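Local coordinates for putative acetoin utilization protein, acetoin dehydrogenase (Thermus thermophilus, PDB 5AWE) that is of unknown function but joins two CBS domains to an ACT domain, modules that in many proteins sense small ligands such as nucleotides and amino acids, at residues V145-V150 against G177-V182; V12-D17 against L75-V80; M1-W6 against V86-D91. One frame throughout, in Å; residues are numbered along the deposited sequence.

Interactions 2 and 3 belong to the CBS pair and interaction 1 to the ACT domain that follows it. Along the chain the order is 1-6, 12-17, 75-80, 86-91, then 145-150 and 177-182, so interaction 2 falls between the two halves of interaction 3. Each joins a segment of one CBS repeat to a segment of the other: 12-17 with 75-80, and 1-6 with 86-91. Their centres are about 25 Å apart. Interaction 1 lies about 32 Å from interaction 3 and about 52 Å from interaction 2 between centres, with interaction 2 across the chain's centre. Met1 of interaction 3 packs on Val182 of the second subunit, bringing the CBS and ACT ends together in the assembly.

Interaction 1: V145-V150 against G177-V182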
loop_
_atom_site.group_PDB
_atom_site.type_symbol
_atom_site.label_atom_id
_atom_site.label_comp_id
_atom_site.label_asym_id
_atom_site.label_seq_id
_atom_site.Cartn_x
_atom_site.Cartn_y
_atom_site.Cartn_z
ATOM N N VAL A 145 3.071 55.349 -10.627
ATOM C CA VAL A 145 2.881 56.787 -10.572
ATOM C C VAL A 145 1.659 57.133 -9.737
ATOM O O VAL A 145 0.630 56.454 -9.807
ATOM C CB VAL A 145 2.726 57.374 -11.997
ATOM C CG1 VAL A 145 1.712 56.564 -12.789
ATOM C CG2 VAL A 145 2.291 58.831 -11.922
ATOM N N ASP A 146 1.787 58.186 -8.935
ATOM C CA ASP A 146 0.687 58.672 -8.115
ATOM C C ASP A 146 0.058 59.890 -8.765
ATOM O O ASP A 146 0.707 60.929 -8.925
ATOM C CB ASP A 146 1.187 59.043 -6.718
ATOM C CG ASP A 146 1.534 57.828 -5.881
ATOM O OD1 ASP A 146 1.026 56.725 -6.184
ATOM O OD2 ASP A 146 2.314 57.972 -4.920
ATOM N N ILE A 147 -1.208 59.763 -9.141
ATOM C CA ILE A 147 -1.943 60.875 -9.720
ATOM C C ILE A 147 -3.027 61.284 -8.741
ATOM O O ILE A 147 -3.459 60.477 -7.910
ATOM C CB ILE A 147 -2.610 60.480 -11.057
ATOM C CG1 ILE A 147 -3.542 59.281 -10.839
ATOM C CG2 ILE A 147 -1.546 60.163 -12.100
ATOM C CD1 ILE A 147 -4.388 58.926 -12.054
ATOM N N PRO A 148 -3.473 62.546 -8.809
ATOM C CA PRO A 148 -4.524 62.978 -7.882
ATOM C C PRO A 148 -5.732 62.082 -8.122
ATOM O O PRO A 148 -5.950 61.629 -9.245
ATOM C CB PRO A 148 -4.794 64.429 -8.286
ATOM C CG PRO A 148 -3.568 64.857 -9.016
ATOM C CD PRO A 148 -3.058 63.627 -9.718
ATOM N N ASP A 149 -6.511 61.805 -7.083
ATOM C CA ASP A 149 -7.673 60.952 -7.280
ATOM C C ASP A 149 -8.930 61.754 -7.592
ATOM O O ASP A 149 -9.970 61.569 -6.952
ATOM C CB ASP A 149 -7.903 60.053 -6.058
ATOM C CG ASP A 149 -8.425 60.812 -4.849
ATOM O OD1 ASP A 149 -8.019 61.975 -4.638
ATOM O OD2 ASP A 149 -9.244 60.230 -4.105
ATOM N N VAL A 150 -8.828 62.645 -8.577
ATOM C CA VAL A 150 -9.999 63.314 -9.134
ATOM C C VAL A 150 -10.277 62.729 -10.512
ATOM O O VAL A 150 -9.354 62.394 -11.254
ATOM C CB VAL A 150 -9.788 64.844 -9.253
ATOM C CG1 VAL A 150 -9.459 65.432 -7.883
ATOM C CG2 VAL A 150 -8.676 65.146 -10.254
ATOM N N GLY A 177 -5.800 61.367 -1.111
ATOM C CA GLY A 177 -5.490 62.361 -2.122
ATOM C C GLY A 177 -5.007 61.816 -3.459
ATOM O O GLY A 177 -4.849 62.579 -4.415
ATOM N N TYR A 178 -4.769 60.512 -3.547
ATOM C CA TYR A 178 -4.007 59.974 -4.672
ATOM C C TYR A 178 -4.385 58.554 -5.052
ATOM O O TYR A 178 -4.675 57.716 -4.203
ATOM C CB TYR A 178 -2.503 60.008 -4.369
ATOM C CG TYR A 178 -1.909 61.390 -4.352
ATOM C CD1 TYR A 178 -1.330 61.933 -5.499
ATOM C CD2 TYR A 178 -1.951 62.174 -3.197
ATOM C CE1 TYR A 178 -0.811 63.220 -5.502
ATOM C CE2 TYR A 178 -1.434 63.468 -3.189
ATOM C CZ TYR A 178 -0.869 63.983 -4.347
ATOM O OH TYR A 178 -0.381 65.267 -4.360
ATOM N N GLN A 179 -4.356 58.285 -6.347
ATOM C CA GLN A 179 -4.528 56.933 -6.841
ATOM C C GLN A 179 -3.164 56.464 -7.338
ATOM O O GLN A 179 -2.545 57.139 -8.162
ATOM C CB GLN A 179 -5.556 56.945 -7.975
ATOM C CG GLN A 179 -5.887 55.592 -8.552
ATOM C CD GLN A 179 -6.768 55.707 -9.774
ATOM O OE1 GLN A 179 -7.103 56.815 -10.205
ATOM N NE2 GLN A 179 -7.148 54.567 -10.345
ATOM N N ARG A 180 -2.683 55.331 -6.826
ATOM C CA ARG A 180 -1.367 54.824 -7.223
ATOM C C ARG A 180 -1.435 53.790 -8.344
ATOM O O ARG A 180 -1.928 52.675 -8.153
ATOM C CB ARG A 180 -0.631 54.215 -6.028
ATOM C CG ARG A 180 0.635 53.452 -6.436
ATOM C CD ARG A 180 1.599 53.330 -5.287
ATOM N NE ARG A 180 1.969 54.643 -4.772
ATOM C CZ ARG A 180 2.708 54.832 -3.684
ATOM N NH1 ARG A 180 3.158 53.787 -2.996
ATOM N NH2 ARG A 180 2.994 56.065 -3.280
ATOM N N LEU A 181 -0.917 54.169 -9.509
ATOM C CA LEU A 181 -1.054 53.356 -10.709
ATOM C C LEU A 181 0.227 52.597 -11.025
ATOM O O LEU A 181 1.331 53.138 -10.915
ATOM C CB LEU A 181 -1.428 54.244 -11.908
ATOM C CG LEU A 181 -2.637 55.161 -11.700
ATOM C CD1 LEU A 181 -2.811 56.062 -12.913
ATOM C CD2 LEU A 181 -3.892 54.319 -11.453
ATOM N N VAL A 182 0.076 51.340 -11.420
ATOM C CA VAL A 182 1.170 50.625 -12.056
ATOM C C VAL A 182 0.861 50.595 -13.545
ATOM O O VAL A 182 -0.180 50.084 -13.978
ATOM C CB VAL A 182 1.321 49.178 -11.482
ATOM C CG1 VAL A 182 2.436 48.432 -12.198
ATOM C CG2 VAL A 182 1.641 49.248 -9.995
#
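Val145 pairs with Leu181 and Ile147 with Gln179 as hydrogen-bonded antiparallel pairs, the axes of strands 145-148 and 178-182 approaching to 4.5 Å with 150° between their directions. Between these pairs, Asp146 faces Arg180 in a non-hydrogen-bonded pair, and here the side chains do the joining. Arg180 grips the carboxylate side-on: NE reaches Asp146 OD1 at 2.7 Å and NH2 reaches Asp146 OD2 at 2.6 Å, each on the syn lone pair and both nearly straight. The two flat groups are 11° from coplanar. A bend at chi3 (-58°) places NE for this grip. A long, weak ion pair from Asp146 OD2 to Arg203 adds a second positive neighbour. The two strands are the central ones of the four-stranded antiparallel sheet of the ACT domain, in order 2-3-1-4, the ferredoxin-like arrangement. On the face that carries Val145, Ile147, Gln179 and Leu181, Ile147 CD1 meets Leu181 CD1 at 3.4 Å, the two side chains crossing at about a right angle. Val145 lies alongside Leu181, its CG1 4.0 Å from Leu181 CB. Helix 153-158 covers this apolar patch through Met157, which touches both Ile147 and Leu181. Gln179 runs beside Ile147, but its NE2 is bonded to Thr171 and to the carbonyl of Ile166 of the second subunit. Toward the end of the pairing, Tyr178 CD1 lies 4.0 Å from Asp146 CB. Beyond Pro148 the chain makes an inverse gamma turn centred on Asp149, whose N donates to Gly177 O at 3.2 Å from above the carbonyl plane.

Interaction 2: V12-D17 against L75-V80; sequences VVVAPD and LTVREV
Arg78 leaves its backbone with CG anti to N (chi1 -170°), and a bend at chi3 (-51°) places NE on the side of Asp17. Its guanidinium lies over Pro16 and beside Asp17. The contact is between the two halves of a CBS pair: 75-80, the loop after helix 65-74, packs on 12-17, the loop between strand 8-9 and helix 20-30. Pro16 CB sits 3.3 Å above the guanidinium plane, over its centre. Arg78 NH2 makes a salt bridge to Asp17 OD1 at 3.0 Å; the oxygen lies near the guanidinium plane, whereas the nitrogen comes from above the carboxylate, the two planes being 68° apart. A long, weak ion pair links the same NH2 to Glu39. Arg78 N also donates to Pro16 O at 2.8 Å, which ties the two backbones together. Val77 turns inward, its CG1 meeting Val14 CG1 tip to tip at 3.9 Å. Val37 and Val47 of the neighbouring strands and Ala23 of helix 20-30 also touch the Val77 side chain, placing it in the apolar interior of the first repeat. An alanine in place of Val77 would remove both methyls and would probably leave a gap facing Val14 CG1. A water bridges the segments: it donates to Asp17 OD1 at 3.2 Å, accepts a weak bond from Arg78 NE, and is hydrogen-bonded to Thr76 OG1 at 2.8 Å.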
loop_
_atom_site.group_PDB
_atom_site.type_symbol
_atom_site.label_atom_id
_atom_site.label_comp_id
_atom_site.label_asym_id
_atom_site.label_seq_id
_atom_site.Cartn_x
_atom_site.Cartn_y
_atom_site.Cartn_z
ATOM N N VAL A 12 -10.380 15.304 -21.049
ATOM C CA VAL A 12 -10.708 13.923 -20.738
ATOM C C VAL A 12 -11.810 13.908 -19.696
ATOM O O VAL A 12 -11.770 14.667 -18.738
ATOM C CB VAL A 12 -9.489 13.176 -20.169
ATOM C CG1 VAL A 12 -9.872 11.745 -19.824
ATOM C CG2 VAL A 12 -8.351 13.203 -21.182
ATOM N N VAL A 13 -12.803 13.055 -19.886
ATOM C CA VAL A 13 -13.845 12.930 -18.890
ATOM C C VAL A 13 -13.894 11.486 -18.441
ATOM O O VAL A 13 -13.184 10.639 -18.968
ATOM C CB VAL A 13 -15.231 13.361 -19.440
ATOM C CG1 VAL A 13 -15.152 14.773 -19.995
ATOM C CG2 VAL A 13 -15.702 12.394 -20.510
ATOM N N VAL A 14 -14.730 11.205 -17.458
ATOM C CA VAL A 14 -14.750 9.893 -16.864
ATOM C C VAL A 14 -16.202 9.662 -16.453
ATOM O O VAL A 14 -17.006 10.600 -16.467
ATOM C CB VAL A 14 -13.770 9.860 -15.647
ATOM C CG1 VAL A 14 -14.506 10.144 -14.352
ATOM C CG2 VAL A 14 -13.019 8.555 -15.611
ATOM N N ALA A 15 -16.542 8.421 -16.120
ATOM C CA ALA A 15 -17.894 8.093 -15.679
ATOM C C ALA A 15 -17.880 7.740 -14.190
ATOM O O ALA A 15 -16.881 7.247 -13.670
ATOM C CB ALA A 15 -18.447 6.929 -16.497
ATOM N N PRO A 16 -19.001 7.975 -13.492
ATOM C CA PRO A 16 -19.109 7.687 -12.057
ATOM C C PRO A 16 -18.677 6.271 -11.653
ATOM O O PRO A 16 -18.151 6.062 -10.555
ATOM C CB PRO A 16 -20.583 7.945 -11.749
ATOM C CG PRO A 16 -21.051 8.852 -12.847
ATOM C CD PRO A 16 -20.284 8.428 -14.060
ATOM N N ASP A 17 -18.905 5.302 -12.533
ATOM C CA ASP A 17 -18.589 3.915 -12.224
ATOM C C ASP A 17 -17.167 3.569 -12.630
ATOM O O ASP A 17 -16.717 2.445 -12.428
ATOM C CB ASP A 17 -19.571 2.972 -12.921
ATOM C CG ASP A 17 -20.953 2.997 -12.289
ATOM O OD1 ASP A 17 -21.077 3.486 -11.140
ATOM O OD2 ASP A 17 -21.916 2.530 -12.939
ATOM N N LEU A 75 -13.316 0.895 -5.125
ATOM C CA LEU A 75 -13.898 2.222 -4.955
ATOM C C LEU A 75 -14.105 2.853 -6.338
ATOM O O LEU A 75 -13.221 2.790 -7.193
ATOM C CB LEU A 75 -12.972 3.100 -4.105
ATOM C CG LEU A 75 -13.520 4.421 -3.552
ATOM C CD1 LEU A 75 -14.676 4.153 -2.599
ATOM C CD2 LEU A 75 -12.404 5.161 -2.820
ATOM N N THR A 76 -15.279 3.443 -6.553
ATOM C CA THR A 76 -15.596 4.088 -7.831
ATOM C C THR A 76 -15.568 5.612 -7.733
ATOM O O THR A 76 -15.727 6.177 -6.652
ATOM C CB THR A 76 -16.988 3.664 -8.337
ATOM O OG1 THR A 76 -17.998 4.135 -7.431
ATOM C CG2 THR A 76 -17.071 2.144 -8.434
ATOM N N VAL A 77 -15.373 6.266 -8.875
ATOM C CA VAL A 77 -15.360 7.729 -8.962
ATOM C C VAL A 77 -16.575 8.380 -8.299
ATOM O O VAL A 77 -16.469 9.453 -7.701
ATOM C CB VAL A 77 -15.277 8.181 -10.446
ATOM C CG1 VAL A 77 -15.533 9.665 -10.574
ATOM C CG2 VAL A 77 -13.898 7.849 -11.003
ATOM N N ARG A 78 -17.726 7.720 -8.393
ATOM C CA ARG A 78 -18.959 8.256 -7.833
ATOM C C ARG A 78 -18.857 8.522 -6.336
ATOM O O ARG A 78 -19.476 9.451 -5.828
ATOM C CB ARG A 78 -20.124 7.301 -8.099
ATOM C CG ARG A 78 -21.483 7.898 -7.750
ATOM C CD ARG A 78 -22.595 6.855 -7.789
ATOM N NE ARG A 78 -22.597 6.083 -9.031
ATOM C CZ ARG A 78 -23.174 6.488 -10.159
ATOM N NH1 ARG A 78 -23.795 7.660 -10.204
ATOM N NH2 ARG A 78 -23.129 5.718 -11.240
ATOM N N GLU A 79 -18.069 7.708 -5.639
ATOM C CA GLU A 79 -17.987 7.764 -4.182
ATOM C C GLU A 79 -17.060 8.864 -3.678
ATOM O O GLU A 79 -17.035 9.166 -2.482
ATOM C CB GLU A 79 -17.523 6.409 -3.637
ATOM C CG GLU A 79 -18.444 5.255 -4.028
ATOM C CD GLU A 79 -18.015 3.928 -3.431
ATOM O OE1 GLU A 79 -17.896 2.939 -4.194
ATOM O OE2 GLU A 79 -17.801 3.873 -2.201
ATOM N N VAL A 80 -16.296 9.466 -4.583
ATOM C CA VAL A 80 -15.334 10.488 -4.184
ATOM C C VAL A 80 -15.483 11.803 -4.953
ATOM O O VAL A 80 -14.803 12.780 -4.648
ATOM C CB VAL A 80 -13.884 9.976 -4.356
ATOM C CG1 VAL A 80 -13.659 8.758 -3.469
ATOM C CG2 VAL A 80 -13.625 9.618 -5.819
HETATM O O HOH W 1 -20.615 3.486 -7.973
#

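Interaction 3: M1-W6 against V86-D91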
loop_
_atom_site.group_PDB
_atom_site.type_symbol
_atom_site.label_atom_id
_atom_site.label_comp_id
_atom_site.label_asym_id
_atom_site.label_seq_id
_atom_site.Cartn_x
_atom_site.Cartn_y
_atom_site.Cartn_z
HETATM N N MSE A 1 -11.418 39.234 -23.906
HETATM C CA MSE A 1 -10.938 38.300 -22.854
HETATM C C MSE A 1 -12.087 37.388 -22.456
HETATM O O MSE A 1 -12.899 37.731 -21.598
HETATM C CB MSE A 1 -10.464 39.071 -21.620
HETATM C CG MSE A 1 -9.489 40.189 -21.907
HETATM SE SE MSE A 1 -9.199 41.170 -20.438
HETATM C CE MSE A 1 -8.702 39.876 -19.290
ATOM N N LEU A 2 -12.152 36.227 -23.087
ATOM C CA LEU A 2 -13.178 35.249 -22.773
ATOM C C LEU A 2 -12.537 33.972 -22.228
ATOM O O LEU A 2 -11.350 33.731 -22.432
ATOM C CB LEU A 2 -13.978 34.939 -24.034
ATOM C CG LEU A 2 -14.655 36.147 -24.671
ATOM C CD1 LEU A 2 -15.466 35.690 -25.879
ATOM C CD2 LEU A 2 -15.561 36.831 -23.648
ATOM N N VAL A 3 -13.324 33.159 -21.531
ATOM C CA VAL A 3 -12.857 31.849 -21.093
ATOM C C VAL A 3 -12.454 31.012 -22.307
ATOM O O VAL A 3 -11.399 30.370 -22.304
ATOM C CB VAL A 3 -13.953 31.121 -20.302
ATOM C CG1 VAL A 3 -13.484 29.728 -19.910
ATOM C CG2 VAL A 3 -14.319 31.933 -19.066
ATOM N N ARG A 4 -13.294 31.047 -23.346
ATOM C CA ARG A 4 -12.998 30.425 -24.640
ATOM C C ARG A 4 -11.553 30.589 -25.096
ATOM O O ARG A 4 -10.955 29.645 -25.595
ATOM C CB ARG A 4 -13.901 31.004 -25.738
ATOM C CG ARG A 4 -15.349 30.574 -25.665
ATOM C CD ARG A 4 -16.091 30.815 -26.984
ATOM N NE ARG A 4 -17.501 30.456 -26.858
ATOM C CZ ARG A 4 -17.974 29.215 -26.959
ATOM N NH1 ARG A 4 -17.146 28.202 -27.198
ATOM N NH2 ARG A 4 -19.273 28.980 -26.803
ATOM N N ASP A 5 -11.000 31.790 -24.947
ATOM C CA ASP A 5 -9.720 32.099 -25.571
ATOM C C ASP A 5 -8.557 31.481 -24.829
ATOM O O ASP A 5 -7.421 31.511 -25.314
ATOM C CB ASP A 5 -9.501 33.612 -25.648
ATOM C CG ASP A 5 -10.657 34.329 -26.293
ATOM O OD1 ASP A 5 -11.214 33.794 -27.276
ATOM O OD2 ASP A 5 -11.012 35.423 -25.806
ATOM N N TRP A 6 -8.824 30.931 -23.649
ATOM C CA TRP A 6 -7.737 30.428 -22.828
ATOM C C TRP A 6 -7.938 29.000 -22.342
ATOM O O TRP A 6 -6.994 28.369 -21.849
ATOM C CB TRP A 6 -7.512 31.380 -21.655
ATOM C CG TRP A 6 -7.264 32.780 -22.131
ATOM C CD1 TRP A 6 -8.201 33.756 -22.345
ATOM C CD2 TRP A 6 -6.011 33.334 -22.529
ATOM N NE1 TRP A 6 -7.605 34.879 -22.857
ATOM C CE2 TRP A 6 -6.260 34.649 -22.980
ATOM C CE3 TRP A 6 -4.698 32.848 -22.548
ATOM C CZ2 TRP A 6 -5.247 35.486 -23.445
ATOM C CZ3 TRP A 6 -3.687 33.681 -23.012
ATOM C CH2 TRP A 6 -3.970 34.986 -23.454
ATOM N N VAL A 86 -18.581 23.584 -9.678
ATOM C CA VAL A 86 -18.536 24.995 -10.043
ATOM C C VAL A 86 -17.972 25.115 -11.456
ATOM O O VAL A 86 -16.911 24.566 -11.760
ATOM C CB VAL A 86 -17.645 25.819 -9.064
ATOM C CG1 VAL A 86 -18.054 25.543 -7.616
ATOM C CG2 VAL A 86 -16.189 25.486 -9.271
ATOM N N THR A 87 -18.689 25.832 -12.317
ATOM C CA THR A 87 -18.301 25.955 -13.716
ATOM C C THR A 87 -18.342 27.413 -14.191
ATOM O O THR A 87 -18.840 28.290 -13.490
ATOM C CB THR A 87 -19.230 25.127 -14.595
ATOM O OG1 THR A 87 -20.555 25.671 -14.535
ATOM C CG2 THR A 87 -19.263 23.693 -14.100
ATOM N N VAL A 88 -17.793 27.658 -15.377
ATOM C CA VAL A 88 -17.944 28.937 -16.064
ATOM C C VAL A 88 -18.412 28.718 -17.493
ATOM O O VAL A 88 -18.114 27.687 -18.106
ATOM C CB VAL A 88 -16.616 29.724 -16.141
ATOM C CG1 VAL A 88 -16.573 30.781 -15.064
ATOM C CG2 VAL A 88 -15.444 28.777 -16.014
ATOM N N GLU A 89 -19.132 29.700 -18.025
ATOM C CA GLU A 89 -19.577 29.650 -19.411
ATOM C C GLU A 89 -18.412 30.003 -20.326
ATOM O O GLU A 89 -17.596 30.861 -20.001
ATOM C CB GLU A 89 -20.724 30.637 -19.634
ATOM C CG GLU A 89 -21.589 30.869 -18.401
ATOM C CD GLU A 89 -20.968 31.870 -17.433
ATOM O OE1 GLU A 89 -21.055 33.088 -17.702
ATOM O OE2 GLU A 89 -20.395 31.444 -16.406
ATOM N N ALA A 90 -18.332 29.332 -21.467
ATOM C CA ALA A 90 -17.268 29.593 -22.428
ATOM C C ALA A 90 -17.193 31.086 -22.778
ATOM O O ALA A 90 -16.104 31.648 -22.913
ATOM C CB ALA A 90 -17.502 28.766 -23.692
ATOM N N ASP A 91 -18.354 31.719 -22.907
ATOM C CA ASP A 91 -18.434 33.096 -23.380
ATOM C C ASP A 91 -18.299 34.101 -22.256
ATOM O O ASP A 91 -18.522 35.287 -22.457
ATOM C CB ASP A 91 -19.764 33.341 -24.101
ATOM C CG ASP A 91 -20.952 33.304 -23.157
ATOM O OD1 ASP A 91 -20.892 33.957 -22.095
ATOM O OD2 ASP A 91 -21.949 32.624 -23.477
#
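One face of the Arg4 guanidinium is covered by the methyl group of Ala90, whose CB stands 3.3 Å above the plane, over its centre. NH2 of the same group makes a salt bridge with Glu113 of strand 108-113, the strand beside 88-89. Arg4 CG is anti to the carbonyl carbon (chi1 -72°) and lies 3.0 Å from Ala90 O; from there the extended chain carries NE to 3.6 Å from Ala90 CB. Arg4 N donates to the same Ala90 O at 2.9 Å. Val3 lies beside this bond, its CB 3.4 Å from Ala90 O. Its CG2 reaches inward, close to Glu89 O and loosely against Val88 CB. Val3 also touches Val111, and Val88 packs on Leu109 and Leu100, so the two valines border the interior of the second CBS repeat. At the outer end Leu2 CD2 comes to 3.5 Å from Asp91 O. Leu2 N is itself bonded to Asp5 OD2 at 3.1 Å, which draws together the turn of 1-6. The arrangement is that of a CBS pair in which the N-terminal segment 1-6 is packed on the second repeat. With Asp91 OD2 5.6 Å from Arg4 NH2, the arginine charge is probably balanced chiefly by Glu113, while the contact with Ala90 rests on the Arg4 N to Ala90 O hydrogen bond and on packing of a methyl against a flat cation.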